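Side-chain contacts in glutathione S-transferase (Burkholderia glumae, PDB 4ISD), which probably conjugates glutathione to electrophilic substrates, as a glutathione-binding member of the glutathione S-transferase family: residues 113-118 and 174-179; 149-154 and 189-194; 153-156 and 161-164. All coordinates share one frame; numbering follows the deposited sequence.

Contact 1: 113-118 and 174-179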
loop_
_atom_site.group_PDB
_atom_site.type_symbol
_atom_site.label_atom_id
_atom_site.label_comp_id
_atom_site.label_asym_id
_atom_site.label_seq_id
_atom_site.Cartn_x
_atom_site.Cartn_y
_atom_site.Cartn_z
ATOM N N SER A 113 -5.859 3.690 0.092
ATOM C CA SER A 113 -6.126 3.879 1.530
ATOM C C SER A 113 -6.852 5.179 1.906
ATOM O O SER A 113 -7.010 5.487 3.089
ATOM C CB SER A 113 -4.822 3.807 2.325
ATOM O OG SER A 113 -3.976 4.895 1.985
ATOM N N ASP A 114 -7.251 5.957 0.909
ATOM C CA ASP A 114 -8.011 7.172 1.156
ATOM C C ASP A 114 -9.237 7.129 0.254
ATOM O O ASP A 114 -9.469 6.123 -0.431
ATOM C CB ASP A 114 -7.161 8.401 0.826
ATOM C CG ASP A 114 -7.358 9.540 1.813
ATOM O OD1 ASP A 114 -8.292 9.478 2.642
ATOM O OD2 ASP A 114 -6.568 10.508 1.754
ATOM N N PHE A 115 -10.015 8.208 0.263
ATOM C CA PHE A 115 -11.114 8.398 -0.693
ATOM C C PHE A 115 -12.302 7.478 -0.423
ATOM O O PHE A 115 -13.154 7.279 -1.288
ATOM C CB PHE A 115 -10.632 8.222 -2.141
ATOM C CG PHE A 115 -9.439 9.062 -2.490
ATOM C CD1 PHE A 115 -9.534 10.449 -2.527
ATOM C CD2 PHE A 115 -8.222 8.470 -2.790
ATOM C CE1 PHE A 115 -8.431 11.235 -2.863
ATOM C CE2 PHE A 115 -7.106 9.249 -3.126
ATOM C CZ PHE A 115 -7.214 10.632 -3.163
ATOM N N MET A 116 -12.351 6.925 0.781
ATOM C CA MET A 116 -13.444 6.038 1.172
ATOM C C MET A 116 -14.851 6.641 0.989
ATOM O O MET A 116 -15.725 5.984 0.416
ATOM C CB MET A 116 -13.233 5.505 2.595
ATOM C CG MET A 116 -11.857 4.894 2.816
ATOM S SD MET A 116 -11.513 3.533 1.678
ATOM C CE MET A 116 -9.876 3.034 2.205
ATOM N N PRO A 117 -15.079 7.887 1.466
ATOM C CA PRO A 117 -16.378 8.540 1.245
ATOM C C PRO A 117 -16.921 8.507 -0.195
ATOM O O PRO A 117 -18.124 8.675 -0.375
ATOM C CB PRO A 117 -16.101 9.980 1.661
ATOM C CG PRO A 117 -15.112 9.846 2.754
ATOM C CD PRO A 117 -14.235 8.680 2.386
ATOM N N LEU A 118 -16.061 8.295 -1.188
ATOM C CA LEU A 118 -16.494 8.182 -2.583
ATOM C C LEU A 118 -16.812 6.731 -2.966
ATOM O O LEU A 118 -16.031 5.802 -2.697
ATOM C CB LEU A 118 -15.426 8.746 -3.533
ATOM C CG LEU A 118 -14.785 10.095 -3.175
ATOM C CD1 LEU A 118 -13.964 10.638 -4.335
ATOM C CD2 LEU A 118 -15.807 11.142 -2.680
ATOM N N ALA A 174 -6.055 6.876 -13.000
ATOM C CA ALA A 174 -7.094 7.093 -13.995
ATOM C C ALA A 174 -8.392 6.439 -13.563
ATOM O O ALA A 174 -9.461 7.062 -13.649
ATOM C CB ALA A 174 -6.660 6.576 -15.343
ATOM N N LEU A 175 -8.306 5.199 -13.082
ATOM C CA LEU A 175 -9.486 4.538 -12.510
ATOM C C LEU A 175 -10.107 5.368 -11.398
ATOM O O LEU A 175 -11.313 5.614 -11.411
ATOM C CB LEU A 175 -9.164 3.132 -12.003
ATOM C CG LEU A 175 -8.580 2.271 -13.122
ATOM C CD1 LEU A 175 -8.429 0.804 -12.722
ATOM C CD2 LEU A 175 -9.428 2.422 -14.368
ATOM N N MET A 176 -9.279 5.822 -10.454
ATOM C CA MET A 176 -9.783 6.586 -9.303
ATOM C C MET A 176 -10.398 7.898 -9.746
ATOM O O MET A 176 -11.449 8.286 -9.235
ATOM C CB MET A 176 -8.672 6.840 -8.280
ATOM C CG MET A 176 -9.105 7.586 -7.009
ATOM S SD MET A 176 -10.227 6.713 -5.863
ATOM C CE MET A 176 -9.701 5.014 -6.044
ATOM N N LEU A 177 -9.770 8.568 -10.720
ATOM C CA LEU A 177 -10.286 9.854 -11.199
ATOM C C LEU A 177 -11.706 9.779 -11.761
ATOM O O LEU A 177 -12.354 10.803 -11.926
ATOM C CB LEU A 177 -9.343 10.511 -12.214
ATOM C CG LEU A 177 -8.008 10.998 -11.640
ATOM C CD1 LEU A 177 -7.061 11.407 -12.759
ATOM C CD2 LEU A 177 -8.212 12.136 -10.634
ATOM N N ASN A 178 -12.202 8.575 -12.028
ATOM C CA ASN A 178 -13.564 8.439 -12.538
ATOM C C ASN A 178 -14.626 8.740 -11.481
ATOM O O ASN A 178 -15.820 8.774 -11.782
ATOM C CB ASN A 178 -13.784 7.068 -13.190
ATOM C CG ASN A 178 -13.270 7.017 -14.633
ATOM O OD1 ASN A 178 -12.181 6.489 -14.913
ATOM N ND2 ASN A 178 -14.052 7.581 -15.553
ATOM N N ARG A 179 -14.182 8.972 -10.247
ATOM C CA ARG A 179 -15.085 9.298 -9.147
ATOM C C ARG A 179 -15.390 10.784 -9.129
ATOM O O ARG A 179 -16.257 11.243 -8.373
ATOM C CB ARG A 179 -14.473 8.906 -7.805
ATOM C CG ARG A 179 -14.161 7.436 -7.658
ATOM C CD ARG A 179 -15.416 6.598 -7.554
ATOM N NE ARG A 179 -15.082 5.242 -7.133
ATOM C CZ ARG A 179 -15.962 4.365 -6.665
ATOM N NH1 ARG A 179 -15.564 3.151 -6.299
ATOM N NH2 ARG A 179 -17.239 4.706 -6.556
#

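Contact 2: 149-154 and 189-194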
loop_
_atom_site.group_PDB
_atom_site.type_symbol
_atom_site.label_atom_id
_atom_site.label_comp_id
_atom_site.label_asym_id
_atom_site.label_seq_id
_atom_site.Cartn_x
_atom_site.Cartn_y
_atom_site.Cartn_z
ATOM N N SER A 149 -7.595 18.320 -6.560
ATOM C CA SER A 149 -6.369 19.085 -6.372
ATOM C C SER A 149 -5.142 18.275 -6.758
ATOM O O SER A 149 -4.207 18.812 -7.348
ATOM C CB SER A 149 -6.244 19.555 -4.927
ATOM O OG SER A 149 -5.050 20.298 -4.753
ATOM N N ALA A 150 -5.146 16.984 -6.428
ATOM C CA ALA A 150 -4.052 16.109 -6.834
ATOM C C ALA A 150 -3.998 16.018 -8.357
ATOM O O ALA A 150 -2.926 16.115 -8.957
ATOM C CB ALA A 150 -4.214 14.728 -6.229
ATOM N N ALA A 151 -5.166 15.832 -8.971
ATOM C CA ALA A 151 -5.273 15.700 -10.421
ATOM C C ALA A 151 -4.757 16.955 -11.122
ATOM O O ALA A 151 -4.017 16.864 -12.101
ATOM C CB ALA A 151 -6.713 15.427 -10.822
ATOM N N ASP A 152 -5.135 18.121 -10.607
ATOM C CA ASP A 152 -4.737 19.380 -11.214
ATOM C C ASP A 152 -3.230 19.588 -11.090
ATOM O O ASP A 152 -2.597 20.146 -11.987
ATOM C CB ASP A 152 -5.512 20.545 -10.589
ATOM C CG ASP A 152 -5.302 21.858 -11.325
ATOM O OD1 ASP A 152 -4.377 22.612 -10.954
ATOM O OD2 ASP A 152 -6.068 22.147 -12.271
ATOM N N ARG A 153 -2.652 19.120 -9.989
ATOM C CA ARG A 153 -1.220 19.309 -9.738
ATOM C C ARG A 153 -0.307 18.328 -10.506
ATOM O O ARG A 153 0.802 18.693 -10.890
ATOM C CB ARG A 153 -0.920 19.257 -8.229
ATOM N N LEU A 154 -0.774 17.099 -10.729
ATOM C CA LEU A 154 0.074 16.023 -11.251
ATOM C C LEU A 154 -0.100 15.759 -12.736
ATOM O O LEU A 154 0.790 15.210 -13.381
ATOM C CB LEU A 154 -0.219 14.711 -10.516
ATOM C CG LEU A 154 -0.039 14.625 -9.006
ATOM C CD1 LEU A 154 -0.463 13.239 -8.533
ATOM C CD2 LEU A 154 1.399 14.916 -8.606
ATOM N N PRO A 189 -10.428 19.909 -18.282
ATOM C CA PRO A 189 -10.401 18.957 -19.400
ATOM C C PRO A 189 -9.068 18.212 -19.521
ATOM O O PRO A 189 -9.072 17.055 -19.951
ATOM C CB PRO A 189 -10.677 19.835 -20.638
ATOM C CG PRO A 189 -10.525 21.246 -20.171
ATOM C CD PRO A 189 -10.851 21.250 -18.710
ATOM N N LYS A 190 -7.964 18.843 -19.115
ATOM C CA LYS A 190 -6.670 18.158 -19.088
ATOM C C LYS A 190 -6.684 16.858 -18.282
ATOM O O LYS A 190 -5.883 15.961 -18.559
ATOM C CB LYS A 190 -5.555 19.055 -18.562
ATOM C CG LYS A 190 -5.500 19.167 -17.044
ATOM C CD LYS A 190 -4.250 19.927 -16.618
ATOM C CE LYS A 190 -4.189 20.148 -15.123
ATOM N NZ LYS A 190 -2.789 20.505 -14.729
ATOM N N VAL A 191 -7.570 16.738 -17.291
ATOM C CA VAL A 191 -7.646 15.468 -16.575
ATOM C C VAL A 191 -8.596 14.495 -17.260
ATOM O O VAL A 191 -8.393 13.284 -17.206
ATOM C CB VAL A 191 -7.939 15.610 -15.048
ATOM C CG1 VAL A 191 -7.799 17.053 -14.584
ATOM C CG2 VAL A 191 -9.288 15.012 -14.681
ATOM N N LEU A 192 -9.622 15.026 -17.916
ATOM C CA LEU A 192 -10.471 14.210 -18.777
ATOM C C LEU A 192 -9.623 13.524 -19.843
ATOM O O LEU A 192 -9.810 12.338 -20.126
ATOM C CB LEU A 192 -11.537 15.074 -19.454
ATOM C CG LEU A 192 -12.582 15.666 -18.507
ATOM C CD1 LEU A 192 -13.620 16.456 -19.300
ATOM C CD2 LEU A 192 -13.235 14.579 -17.623
ATOM N N ARG A 193 -8.682 14.272 -20.417
ATOM C CA ARG A 193 -7.823 13.745 -21.473
ATOM C C ARG A 193 -6.919 12.636 -20.945
ATOM O O ARG A 193 -6.823 11.564 -21.540
ATOM C CB ARG A 193 -6.998 14.868 -22.105
ATOM C CG ARG A 193 -7.810 15.750 -23.066
ATOM C CD ARG A 193 -6.927 16.728 -23.831
ATOM N NE ARG A 193 -6.586 17.910 -23.041
ATOM C CZ ARG A 193 -7.356 18.995 -22.953
ATOM N NH1 ARG A 193 -8.519 19.038 -23.590
ATOM N NH2 ARG A 193 -6.968 20.040 -22.233
ATOM N N TYR A 194 -6.277 12.908 -19.816
ATOM C CA TYR A 194 -5.476 11.931 -19.101
ATOM C C TYR A 194 -6.241 10.619 -18.895
ATOM O O TYR A 194 -5.767 9.539 -19.286
ATOM C CB TYR A 194 -5.045 12.519 -17.760
ATOM C CG TYR A 194 -4.337 11.548 -16.857
ATOM C CD1 TYR A 194 -2.965 11.366 -16.946
ATOM C CD2 TYR A 194 -5.035 10.834 -15.892
ATOM C CE1 TYR A 194 -2.308 10.483 -16.115
ATOM C CE2 TYR A 194 -4.391 9.949 -15.050
ATOM C CZ TYR A 194 -3.026 9.777 -15.167
ATOM O OH TYR A 194 -2.375 8.897 -14.333
#

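Contact 3: 153-156 and 161-164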
loop_
_atom_site.group_PDB
_atom_site.type_symbol
_atom_site.label_atom_id
_atom_site.label_comp_id
_atom_site.label_asym_id
_atom_site.label_seq_id
_atom_site.Cartn_x
_atom_site.Cartn_y
_atom_site.Cartn_z
ATOM N N ARG A 153 -2.652 19.120 -9.989
ATOM C CA ARG A 153 -1.220 19.309 -9.738
ATOM C C ARG A 153 -0.307 18.328 -10.506
ATOM O O ARG A 153 0.802 18.693 -10.890
ATOM C CB ARG A 153 -0.920 19.257 -8.229
ATOM N N LEU A 154 -0.774 17.099 -10.729
ATOM C CA LEU A 154 0.074 16.023 -11.251
ATOM C C LEU A 154 -0.100 15.759 -12.736
ATOM O O LEU A 154 0.790 15.210 -13.381
ATOM C CB LEU A 154 -0.219 14.711 -10.516
ATOM C CG LEU A 154 -0.039 14.625 -9.006
ATOM C CD1 LEU A 154 -0.463 13.239 -8.533
ATOM C CD2 LEU A 154 1.399 14.916 -8.606
ATOM N N ILE A 155 -1.262 16.113 -13.273
ATOM C CA ILE A 155 -1.532 15.901 -14.690
ATOM C C ILE A 155 -1.211 17.130 -15.536
ATOM O O ILE A 155 -1.666 18.235 -15.237
ATOM C CB ILE A 155 -2.992 15.516 -14.917
ATOM C CG1 ILE A 155 -3.313 14.244 -14.143
ATOM C CG2 ILE A 155 -3.269 15.343 -16.413
ATOM C CD1 ILE A 155 -4.797 13.992 -13.963
ATOM N N ASP A 156 -0.417 16.936 -16.583
ATOM C CA ASP A 156 -0.117 18.016 -17.519
ATOM C C ASP A 156 -0.225 17.500 -18.958
ATOM O O ASP A 156 0.146 16.362 -19.236
ATOM C CB ASP A 156 1.277 18.597 -17.263
ATOM C CG ASP A 156 1.407 20.040 -17.749
ATOM O OD1 ASP A 156 0.485 20.849 -17.491
ATOM O OD2 ASP A 156 2.429 20.372 -18.394
ATOM N N GLY A 161 2.044 10.252 -18.739
ATOM C CA GLY A 161 1.660 9.829 -17.401
ATOM C C GLY A 161 1.931 10.976 -16.440
ATOM O O GLY A 161 2.461 12.014 -16.850
ATOM N N VAL A 162 1.559 10.808 -15.174
ATOM C CA VAL A 162 1.822 11.831 -14.162
ATOM C C VAL A 162 3.325 12.077 -13.987
ATOM O O VAL A 162 3.751 13.169 -13.596
ATOM C CB VAL A 162 1.183 11.485 -12.762
ATOM C CG1 VAL A 162 -0.344 11.582 -12.806
ATOM C CG2 VAL A 162 1.615 10.114 -12.284
ATOM N N PHE A 163 4.134 11.065 -14.275
ATOM C CA PHE A 163 5.571 11.226 -14.119
ATOM C C PHE A 163 6.293 11.329 -15.473
ATOM O O PHE A 163 7.507 11.510 -15.532
ATOM C CB PHE A 163 6.148 10.106 -13.236
ATOM C CG PHE A 163 5.463 9.979 -11.903
ATOM C CD1 PHE A 163 5.485 11.035 -10.995
ATOM C CD2 PHE A 163 4.791 8.811 -11.554
ATOM C CE1 PHE A 163 4.846 10.935 -9.766
ATOM C CE2 PHE A 163 4.144 8.702 -10.315
ATOM C CZ PHE A 163 4.176 9.763 -9.426
ATOM N N GLY A 164 5.531 11.245 -16.557
ATOM C CA GLY A 164 6.092 11.256 -17.896
ATOM C C GLY A 164 5.792 9.921 -18.542
ATOM O O GLY A 164 4.661 9.682 -18.975
#

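Contact 1: 113-118 and 174-179
Phe115 and Met176 meet where the loop after helix 98-113 bends over helix 168-177. Met176 SD lies 4.0 Å from Phe115 CB and 4.8 Å from the centroid of the Phe115 ring. The line to the centroid is inclined 42° to the ring normal, so the sulfur approaches obliquely in a Met-aromatic contact. With CG of Met176 anti to its backbone N (chi1 -178°) and the chain bent twice beyond it, SD is brought round to the root of the phenylalanine.

The second pair, Leu118 and Arg179, runs alongside in opposite senses: Leu118 CD1 rests 3.9 Å from Arg179 CB. Arg179, its side chain about 8 Å from bound glutathione, folds at chi2, laying its guanidinium beneath the backbone carbonyl of Leu118, whose O stands 4.1 Å above the guanidinium plane over its centre. That is an approach over the face, with no N-H directed at the oxygen.

A type I turn sets both loop residues. Leu118 N bonds to Phe115 O at 3.1 Å, and the turn presents Phe115 to helix 168-177 and Leu118 to the 3-10 segment that follows it, while Met116, between them, packs on Met116 of the second subunit. Asp114 puts its CB over one face of the Phe115 ring and bonds through OD2 to Trp110 NE1; the Trp110 ring also meets the Phe115 ring. Ser113 OG is held by Ala109 O and by Arg60 NH1 of the second subunit, and makes a weak hydrogen bond to N1 of glutathione.

The grip is mostly apolar and polarisable (sulfur, ring, alkyl carbon), with the guanidinium facing a carbonyl as its one polar element. Dispersion contacts set few directional demands; hydrogen bonds at the margin hold the loop beside glutathione and the second subunit.

Contact 2: 149-154 and 189-194
Lys190 reaches across from helix 189-199 to the last turn of helix 139-154, where its NZ donates to the backbone O of Asp152 at 2.8 Å. The bond is bent at the acceptor (C=O...N 138°), with the nitrogen tilted modestly from the carbonyl plane. The same NZ probably also donates to Ile155 O, its stronger partner, just past the end of the helix, so that two main-chain carbonyls share one ammonium group. The lysine leaves its backbone with CG between N and the carbonyl carbon (chi1 80°), then runs extended to its tip.

The Asp152 carboxylate stands near without forming a salt bridge: OD2 is 4.4 Å from Lys190 NZ and 4.0 Å from Lys190 CE, and its side chain meets the lysine at about a right angle. The carboxylate probably still favours the lysine's positive charge, as would the C-terminal end of helix 139-154. Among the other polar groups of the two segments, Tyr194 OH bonds to Asp170 and Arg193 pairs with Asp157.

Beside this polar bridge is a small apolar touch, Ala151 CB to Val191 CG1 at 4.2 Å. The short helical segments lie 9.7 Å apart at their axes and are nearly perpendicular (83°). Leu177 of helix 168-177 packs against both Ala151 and Tyr194, while Leu57 of the second subunit packs on Ala150 and Leu154.

Contact 3: 153-156 and 161-164
Val162 sits against Leu154 and Ile155 at the point where helix 139-154 of the all-helical C-terminal domain ends, and it does so from a tight turn in the loop leading to helix 168-177. That turn, Gly161 to Gly164, is closed by Gly161 N to Gly164 O at 2.7 Å and by a weak bond in the reverse sense, from Gly164 N to Gly161 O. Val162 and Phe163 occupy its two central positions.

The polar part works through a go-between. Leu154 O and Val162 O are 3.6 Å apart, two acceptors that cannot bond to each other; Arg159, from the linker between the segments, donates to both, NH2 to Leu154 O and NE to Val162 O. Val162 N is in turn taken by Asp170 OD1 of helix 168-177.

The apolar part rests mainly on one branch of the valine. CG1 lies anti to the carbonyl carbon (chi1 -70°), which swings it to the helix end, while CG2 settles over one face of the Phe163 ring, offset toward its rim. Phe173 and Tyr194 also pack on Val162. Val162 CG1 touches both residues across the contact: Leu154 CB at 3.9 Å and Ile155 CG1 at 4.2 Å.

How the contacts relate
From the N terminus, the chain passes through the thioredoxin-like domain and helix 98-113 before contact 1 begins at 113-118; that contact closes a long loop at 174-179. Within the loop, helix 139-154 and the residues just after it supply one side of both other contacts. Contact 3 closes the short 157-160 loop first, at 161-164, and lies wholly inside the span of contact 1. Contact 2 starts from the same stretch, sharing Arg153 and Leu154, closes later at 189-194 and crosses contact 1. Ile155 and Leu177 join the three: Leu177 CD1 is 3.6 Å from Ile155 CD1, and Ile155 also packs on Val191 and Tyr194, tying helices 139-154, 168-177 and 189-199 together.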